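Local coordinates for protein enoyl-CoA hydratase/isomerase (PDB 3P5M) that probably catalyses hydration or double-bond isomerisation of enoyl-CoA thioesters, as a member of the crotonase superfamily, at residues B[82-85]-B[86-90]; B[161-165]-B[166-170]; B[188-191]-B[192-196]. All blocks are in the same frame, centred on the assembly; numbering follows the deposited sequence.

Contact 1. Residues B[82-85]-B[86-90]; sequences NRVV and RAITS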
loop_
_atom_site.group_PDB
_atom_site.type_symbol
_atom_site.label_atom_id
_atom_site.label_comp_id
_atom_site.label_asym_id
_atom_site.label_seq_id
_atom_site.Cartn_x
_atom_site.Cartn_y
_atom_site.Cartn_z
ATOM N N ASN B 82 20.424 -25.943 13.691
ATOM C CA ASN B 82 19.281 -26.725 13.237
ATOM C C ASN B 82 18.389 -27.197 14.377
ATOM O O ASN B 82 17.147 -27.084 14.302
ATOM C CB ASN B 82 19.734 -27.888 12.335
ATOM C CG ASN B 82 20.164 -27.413 10.941
ATOM O OD1 ASN B 82 19.786 -26.318 10.511
ATOM N ND2 ASN B 82 20.912 -28.251 10.219
ATOM N N ARG B 83 19.007 -27.693 15.453
ATOM C CA ARG B 83 18.218 -28.214 16.570
ATOM C C ARG B 83 17.514 -27.109 17.350
ATOM O O ARG B 83 16.447 -27.350 17.896
ATOM C CB ARG B 83 19.074 -29.109 17.493
ATOM C CG ARG B 83 19.205 -30.586 16.965
ATOM C CD ARG B 83 20.626 -31.165 17.140
ATOM N NE ARG B 83 21.306 -30.472 18.241
ATOM C CZ ARG B 83 22.592 -30.616 18.557
ATOM N NH1 ARG B 83 23.346 -31.461 17.861
ATOM N NH2 ARG B 83 23.112 -29.910 19.572
ATOM N N VAL B 84 18.086 -25.897 17.393
ATOM C CA VAL B 84 17.410 -24.759 18.050
ATOM C C VAL B 84 16.092 -24.492 17.335
ATOM O O VAL B 84 15.035 -24.404 17.954
ATOM C CB VAL B 84 18.291 -23.482 18.075
ATOM C CG1 VAL B 84 17.482 -22.253 18.484
ATOM C CG2 VAL B 84 19.499 -23.671 19.040
ATOM N N VAL B 85 16.160 -24.419 16.011
ATOM C CA VAL B 85 14.975 -24.123 15.206
ATOM C C VAL B 85 13.912 -25.227 15.360
ATOM O O VAL B 85 12.733 -24.941 15.521
ATOM C CB VAL B 85 15.345 -23.889 13.719
ATOM C CG1 VAL B 85 14.063 -23.882 12.844
ATOM C CG2 VAL B 85 16.190 -22.599 13.580
ATOM N N ARG B 86 14.340 -26.475 15.305
ATOM C CA ARG B 86 13.416 -27.580 15.488
ATOM C C ARG B 86 12.758 -27.569 16.869
ATOM O O ARG B 86 11.558 -27.741 16.950
ATOM C CB ARG B 86 14.047 -28.938 15.173
ATOM C CG ARG B 86 13.082 -30.135 15.445
ATOM C CD ARG B 86 11.739 -30.128 14.624
ATOM N NE ARG B 86 11.924 -30.553 13.232
ATOM C CZ ARG B 86 10.935 -30.768 12.353
ATOM N NH1 ARG B 86 9.653 -30.639 12.705
ATOM N NH2 ARG B 86 11.234 -31.128 11.101
ATOM N N ALA B 87 13.536 -27.341 17.921
ATOM C CA ALA B 87 13.002 -27.219 19.291
ATOM C C ALA B 87 11.945 -26.115 19.479
ATOM O O ALA B 87 10.924 -26.311 20.175
ATOM C CB ALA B 87 14.157 -27.030 20.276
ATOM N N ILE B 88 12.178 -24.945 18.891
ATOM C CA ILE B 88 11.169 -23.885 18.951
ATOM C C ILE B 88 9.886 -24.305 18.199
ATOM O O ILE B 88 8.793 -24.165 18.720
ATOM C CB ILE B 88 11.707 -22.537 18.366
ATOM C CG1 ILE B 88 12.812 -21.942 19.246
ATOM C CG2 ILE B 88 10.599 -21.556 18.240
ATOM C CD1 ILE B 88 13.823 -21.007 18.456
ATOM N N THR B 89 10.012 -24.812 16.984
ATOM C CA THR B 89 8.802 -25.173 16.217
ATOM C C THR B 89 8.041 -26.360 16.854
ATOM O O THR B 89 6.820 -26.514 16.662
ATOM C CB THR B 89 9.098 -25.519 14.735
ATOM O OG1 THR B 89 10.025 -26.616 14.662
ATOM C CG2 THR B 89 9.710 -24.331 13.994
ATOM N N SER B 90 8.764 -27.164 17.634
ATOM C CA SER B 90 8.224 -28.385 18.186
ATOM C C SER B 90 7.735 -28.229 19.630
ATOM O O SER B 90 6.896 -29.018 20.060
ATOM C CB SER B 90 9.259 -29.529 18.071
ATOM O OG SER B 90 8.763 -30.689 18.728
#
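V84 and I88, one helical turn apart, lie side by side and point the same way off the buried flank of helix 74-90. The meeting is methyl to methyl: V84 CG1 stands 3.9 Å from I88 CD1. V84 brings that methyl to the contact by holding CG1 anti to the backbone N (chi1 168°), while I88 swings CG1 to the side of its own N, and the outer I88 CD1 then rests both on V84 CG1 and, at 3.6 Å, on the carbonyl oxygen V84 O. The same oxygen accepts I88 N, one of four successive i to i+4 backbone bonds that run from N82 O to T89 N. V85 is turned to another flank and T89 follows it by one turn. There the threonine packs back on the main chain, with T89 CG2 3.4 Å from V85 O, while T89 N donates to that oxygen. With chi1 at 59°, T89 OG1 sits between its backbone N and carbonyl carbon and donates to R86 O at 3.0 Å; the donor is tilted 31° from the carbonyl plane. R86 sends its bent chain off the helix, and A87 lays CB 3.3 Å from R83 O.

Helix 74-90 is the crossover of the beta-alpha-beta unit formed with strands 53-58 and 95-99. V84 and I88 both press on L110 of helix 106-113 and also reach helix 32-47; V85 touches F106 and A113 of helix 106-113 and Q221 of helix 217-231. T89 packs on L217 of helix 217-231 and on R150 of the second subunit. Chemically, the last turns set methyl groups against neighbouring helices, while the hydroxyl of buried T89 is satisfied by a main-chain oxygen three residues back.

Contact 2. Residues B[161-165]-B[166-170]; sequences EKISA and ATAFE
S164 OG and T167 OG1 meet at 2.8 Å in a hydrogen bond whose proton either oxygen could supply. The serine hydroxyl reaches the first turn of the helix because chi1 of 70° puts OG between its own backbone N and carbonyl carbon. T167 answers with OG1 beside its backbone N and anti to the carbonyl carbon (chi1 -58°), which turns the oxygen back to the serine. The main chain of S164 is engaged as well: S164 O accepts A168 N at 2.9 Å in a nearly straight bond, with an N-H...O angle of 171°. One residue on, A165 O takes F169 N, also at 2.9 Å, and the helical pattern is established.

S164 occupies the N-cap position of helix 165-171, at the point where the short strand 163-164 gives way to the helix. That strand lies at the edge of a three-stranded mixed sheet, next to strand 124-126, where I163 pairs through its backbone with F125.

Outside the polar pair, I163 lays its CG2 methyl on the first turn. I163 CG2 touches T167 CG2 at 3.7 Å, the two side chains crossing at about a right angle, and A168 CB at 4.2 Å. A168 CB also rests 3.5 Å from S164 O. Beyond the two segments A168 packs on F125, M173 and I174, while A165 and F169 touch I177 of strand 176-177. At the subunit boundary S164 packs on S179 of the third subunit, and K162 NZ forms a salt bridge with D181 of that same subunit.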
loop_
_atom_site.group_PDB
_atom_site.type_symbol
_atom_site.label_atom_id
_atom_site.label_comp_id
_atom_site.label_asym_id
_atom_site.label_seq_id
_atom_site.Cartn_x
_atom_site.Cartn_y
_atom_site.Cartn_z
ATOM N N GLU B 161 20.263 -8.348 0.894
ATOM C CA GLU B 161 19.714 -7.026 1.257
ATOM C C GLU B 161 19.070 -7.092 2.618
ATOM O O GLU B 161 18.533 -8.142 3.005
ATOM C CB GLU B 161 18.676 -6.533 0.215
ATOM C CG GLU B 161 19.310 -6.084 -1.087
ATOM C CD GLU B 161 18.356 -6.123 -2.301
ATOM O OE1 GLU B 161 17.138 -6.334 -2.144
ATOM O OE2 GLU B 161 18.851 -5.959 -3.421
ATOM N N LYS B 162 19.124 -5.974 3.339
ATOM C CA LYS B 162 18.419 -5.818 4.600
ATOM C C LYS B 162 16.940 -5.625 4.284
ATOM O O LYS B 162 16.586 -4.819 3.419
ATOM C CB LYS B 162 18.928 -4.581 5.366
ATOM C CG LYS B 162 20.352 -4.771 5.950
ATOM C CD LYS B 162 20.859 -3.496 6.651
ATOM C CE LYS B 162 22.366 -3.608 6.916
ATOM N NZ LYS B 162 22.899 -2.322 7.433
ATOM N N ILE B 163 16.081 -6.369 4.987
ATOM C CA ILE B 163 14.642 -6.150 4.890
ATOM C C ILE B 163 14.154 -5.466 6.153
ATOM O O ILE B 163 14.255 -6.035 7.249
ATOM C CB ILE B 163 13.894 -7.492 4.719
ATOM C CG1 ILE B 163 14.570 -8.357 3.614
ATOM C CG2 ILE B 163 12.395 -7.233 4.503
ATOM C CD1 ILE B 163 14.680 -7.650 2.187
ATOM N N SER B 164 13.579 -4.279 6.003
ATOM C CA SER B 164 13.123 -3.483 7.139
ATOM C C SER B 164 12.022 -4.200 7.888
ATOM O O SER B 164 11.335 -5.072 7.326
ATOM C CB SER B 164 12.577 -2.136 6.657
ATOM O OG SER B 164 11.341 -2.325 5.972
ATOM N N ALA B 165 11.855 -3.861 9.156
ATOM C CA ALA B 165 10.708 -4.407 9.892
ATOM C C ALA B 165 9.400 -4.144 9.145
ATOM O O ALA B 165 8.604 -5.035 9.028
ATOM C CB ALA B 165 10.627 -3.839 11.286
ATOM N N ALA B 166 9.211 -2.937 8.633
ATOM C CA ALA B 166 7.980 -2.544 7.919
ATOM C C ALA B 166 7.729 -3.435 6.684
ATOM O O ALA B 166 6.634 -3.918 6.493
ATOM C CB ALA B 166 8.075 -1.075 7.468
ATOM N N THR B 167 8.765 -3.627 5.860
ATOM C CA THR B 167 8.700 -4.478 4.673
ATOM C C THR B 167 8.435 -5.943 5.035
ATOM O O THR B 167 7.577 -6.564 4.418
ATOM C CB THR B 167 9.992 -4.359 3.875
ATOM O OG1 THR B 167 10.176 -2.994 3.541
ATOM C CG2 THR B 167 9.970 -5.211 2.586
ATOM N N ALA B 168 9.140 -6.460 6.060
ATOM C CA ALA B 168 8.920 -7.812 6.551
ATOM C C ALA B 168 7.472 -7.993 6.944
ATOM O O ALA B 168 6.860 -8.994 6.580
ATOM C CB ALA B 168 9.836 -8.159 7.737
ATOM N N PHE B 169 6.918 -7.038 7.680
ATOM C CA PHE B 169 5.481 -7.114 7.995
ATOM C C PHE B 169 4.520 -7.158 6.775
ATOM O O PHE B 169 3.527 -7.946 6.760
ATOM C CB PHE B 169 5.096 -5.960 8.911
ATOM C CG PHE B 169 3.666 -5.987 9.333
ATOM C CD1 PHE B 169 3.238 -6.901 10.301
ATOM C CD2 PHE B 169 2.742 -5.095 8.770
ATOM C CE1 PHE B 169 1.909 -6.925 10.713
ATOM C CE2 PHE B 169 1.405 -5.111 9.169
ATOM C CZ PHE B 169 0.985 -6.031 10.151
ATOM N N GLU B 170 4.770 -6.295 5.787
ATOM C CA GLU B 170 3.917 -6.222 4.591
ATOM C C GLU B 170 3.914 -7.543 3.806
ATOM O O GLU B 170 2.880 -7.956 3.227
ATOM C CB GLU B 170 4.406 -5.132 3.651
ATOM C CG GLU B 170 4.255 -3.735 4.130
ATOM C CD GLU B 170 5.006 -2.729 3.240
ATOM O OE1 GLU B 170 5.324 -3.064 2.067
ATOM O OE2 GLU B 170 5.289 -1.606 3.724
#

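Contact 3. Residues B[188-191]-B[192-196]; sequences TDVL and RSVSG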
loop_
_atom_site.group_PDB
_atom_site.type_symbol
_atom_site.label_atom_id
_atom_site.label_comp_id
_atom_site.label_asym_id
_atom_site.label_seq_id
_atom_site.Cartn_x
_atom_site.Cartn_y
_atom_site.Cartn_z
ATOM N N THR B 188 4.982 -6.275 25.504
ATOM C CA THR B 188 4.375 -6.594 26.808
ATOM C C THR B 188 2.919 -7.013 26.613
ATOM O O THR B 188 2.489 -8.033 27.171
ATOM C CB THR B 188 4.447 -5.403 27.814
ATOM O OG1 THR B 188 5.811 -5.042 28.013
ATOM C CG2 THR B 188 3.807 -5.769 29.150
ATOM N N ASP B 189 2.171 -6.240 25.821
ATOM C CA ASP B 189 0.760 -6.555 25.595
ATOM C C ASP B 189 0.606 -7.945 25.024
ATOM O O ASP B 189 -0.168 -8.727 25.550
ATOM C CB ASP B 189 0.099 -5.560 24.666
ATOM C CG ASP B 189 -0.147 -4.200 25.321
ATOM O OD1 ASP B 189 0.123 -4.013 26.524
ATOM O OD2 ASP B 189 -0.618 -3.286 24.606
ATOM N N VAL B 190 1.358 -8.254 23.960
ATOM C CA VAL B 190 1.267 -9.566 23.294
ATOM C C VAL B 190 1.722 -10.710 24.245
ATOM O O VAL B 190 1.076 -11.745 24.342
ATOM C CB VAL B 190 2.075 -9.527 21.955
ATOM C CG1 VAL B 190 2.345 -10.946 21.369
ATOM C CG2 VAL B 190 1.343 -8.655 20.932
ATOM N N LEU B 191 2.835 -10.520 24.948
ATOM C CA LEU B 191 3.301 -11.537 25.869
ATOM C C LEU B 191 2.256 -11.780 26.982
ATOM O O LEU B 191 1.882 -12.939 27.256
ATOM C CB LEU B 191 4.644 -11.138 26.456
ATOM C CG LEU B 191 5.470 -12.215 27.160
ATOM C CD1 LEU B 191 5.899 -13.361 26.186
ATOM C CD2 LEU B 191 6.687 -11.544 27.862
ATOM N N ARG B 192 1.760 -10.712 27.599
ATOM C CA ARG B 192 0.701 -10.879 28.590
ATOM C C ARG B 192 -0.465 -11.714 28.042
ATOM O O ARG B 192 -0.898 -12.672 28.681
ATOM C CB ARG B 192 0.187 -9.524 29.143
ATOM C CG ARG B 192 -1.180 -9.621 29.922
ATOM C CD ARG B 192 -1.938 -8.240 30.029
ATOM N NE ARG B 192 -1.895 -7.510 28.746
ATOM C CZ ARG B 192 -2.700 -7.729 27.701
ATOM N NH1 ARG B 192 -3.678 -8.642 27.769
ATOM N NH2 ARG B 192 -2.537 -7.016 26.589
ATOM N N SER B 193 -0.987 -11.335 26.892
ATOM C CA SER B 193 -2.182 -11.974 26.375
ATOM C C SER B 193 -2.002 -13.472 25.983
ATOM O O SER B 193 -2.820 -14.338 26.335
ATOM C CB SER B 193 -2.736 -11.189 25.211
ATOM O OG SER B 193 -3.601 -12.056 24.521
ATOM N N VAL B 194 -0.932 -13.753 25.257
ATOM C CA VAL B 194 -0.527 -15.113 24.890
ATOM C C VAL B 194 -0.251 -16.035 26.123
ATOM O O VAL B 194 -0.822 -17.116 26.221
ATOM C CB VAL B 194 0.671 -15.028 23.909
ATOM C CG1 VAL B 194 1.292 -16.376 23.635
ATOM C CG2 VAL B 194 0.194 -14.431 22.616
ATOM N N SER B 195 0.581 -15.571 27.062
ATOM C CA SER B 195 0.862 -16.291 28.317
ATOM C C SER B 195 -0.380 -16.465 29.210
ATOM O O SER B 195 -0.359 -17.279 30.116
ATOM C CB SER B 195 1.992 -15.603 29.111
ATOM O OG SER B 195 1.572 -14.359 29.641
ATOM N N GLY B 196 -1.454 -15.711 28.943
ATOM C CA GLY B 196 -2.721 -15.886 29.651
ATOM C C GLY B 196 -3.759 -16.653 28.830
ATOM O O GLY B 196 -4.907 -16.892 29.281
#
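R192 and D189 make a local contact, one turn apart near the C-terminal end of helix 183-195, at its more exposed side. Their side chains lie side by side, pointing the same way, but D189 OD1 and R192 NH2 stay 4.0 Å apart, beyond a salt bridge, and the carboxylate and guanidinium planes are turned 62° from each other. Bent at chi3 (43°), the arginine chain folds back over the preceding turn. One face of the R192 guanidinium covers D189 O, which lies 3.0 Å above the plane and toward the rim, while D189 CG comes up at the edge. D189 O is not hydrogen-bonded to the guanidinium; it accepts S193 N. The opposite charges probably still attract mildly.

S195 points back to the preceding turn. S195 N donates to L191 O at 2.9 Å, and with chi1 at 70° the hydroxyl is placed near the same oxygen, S195 OG lying 2.8 Å from L191 O and 3.1 Å from R192 O; its proton may go to either. V190 CG1 and V194 CG2 add a loose apolar touch at 4.3 Å.

L191 packs on the six-stranded sheet, touching V16 and R18 of strand 16-21, L55 of strand 53-58 and I96 of strand 95-99. V194 also touches I96, and S195 packs on V16 and on A53 of strand 53-58.

The three contacts follow one another along the chain without touching, and all lie within the crotonase-type enoyl-CoA hydratase/isomerase region of the protein. Contacts 1 and 3 are linked through the six-stranded sheet: the helix of contact 1 bridges strands 53-58 and 95-99, and the helix of contact 3 packs on both, the centres of the two contacts 22 Å apart. Contact 2 lies across the chain's centre from contact 1, with nearest atoms about 17 Å apart, and about 10 Å from contact 3 at the closest atoms. Contacts 1 and 2 each also meet another copy of the protein in the six-chain assembly, the second and third subunits respectively.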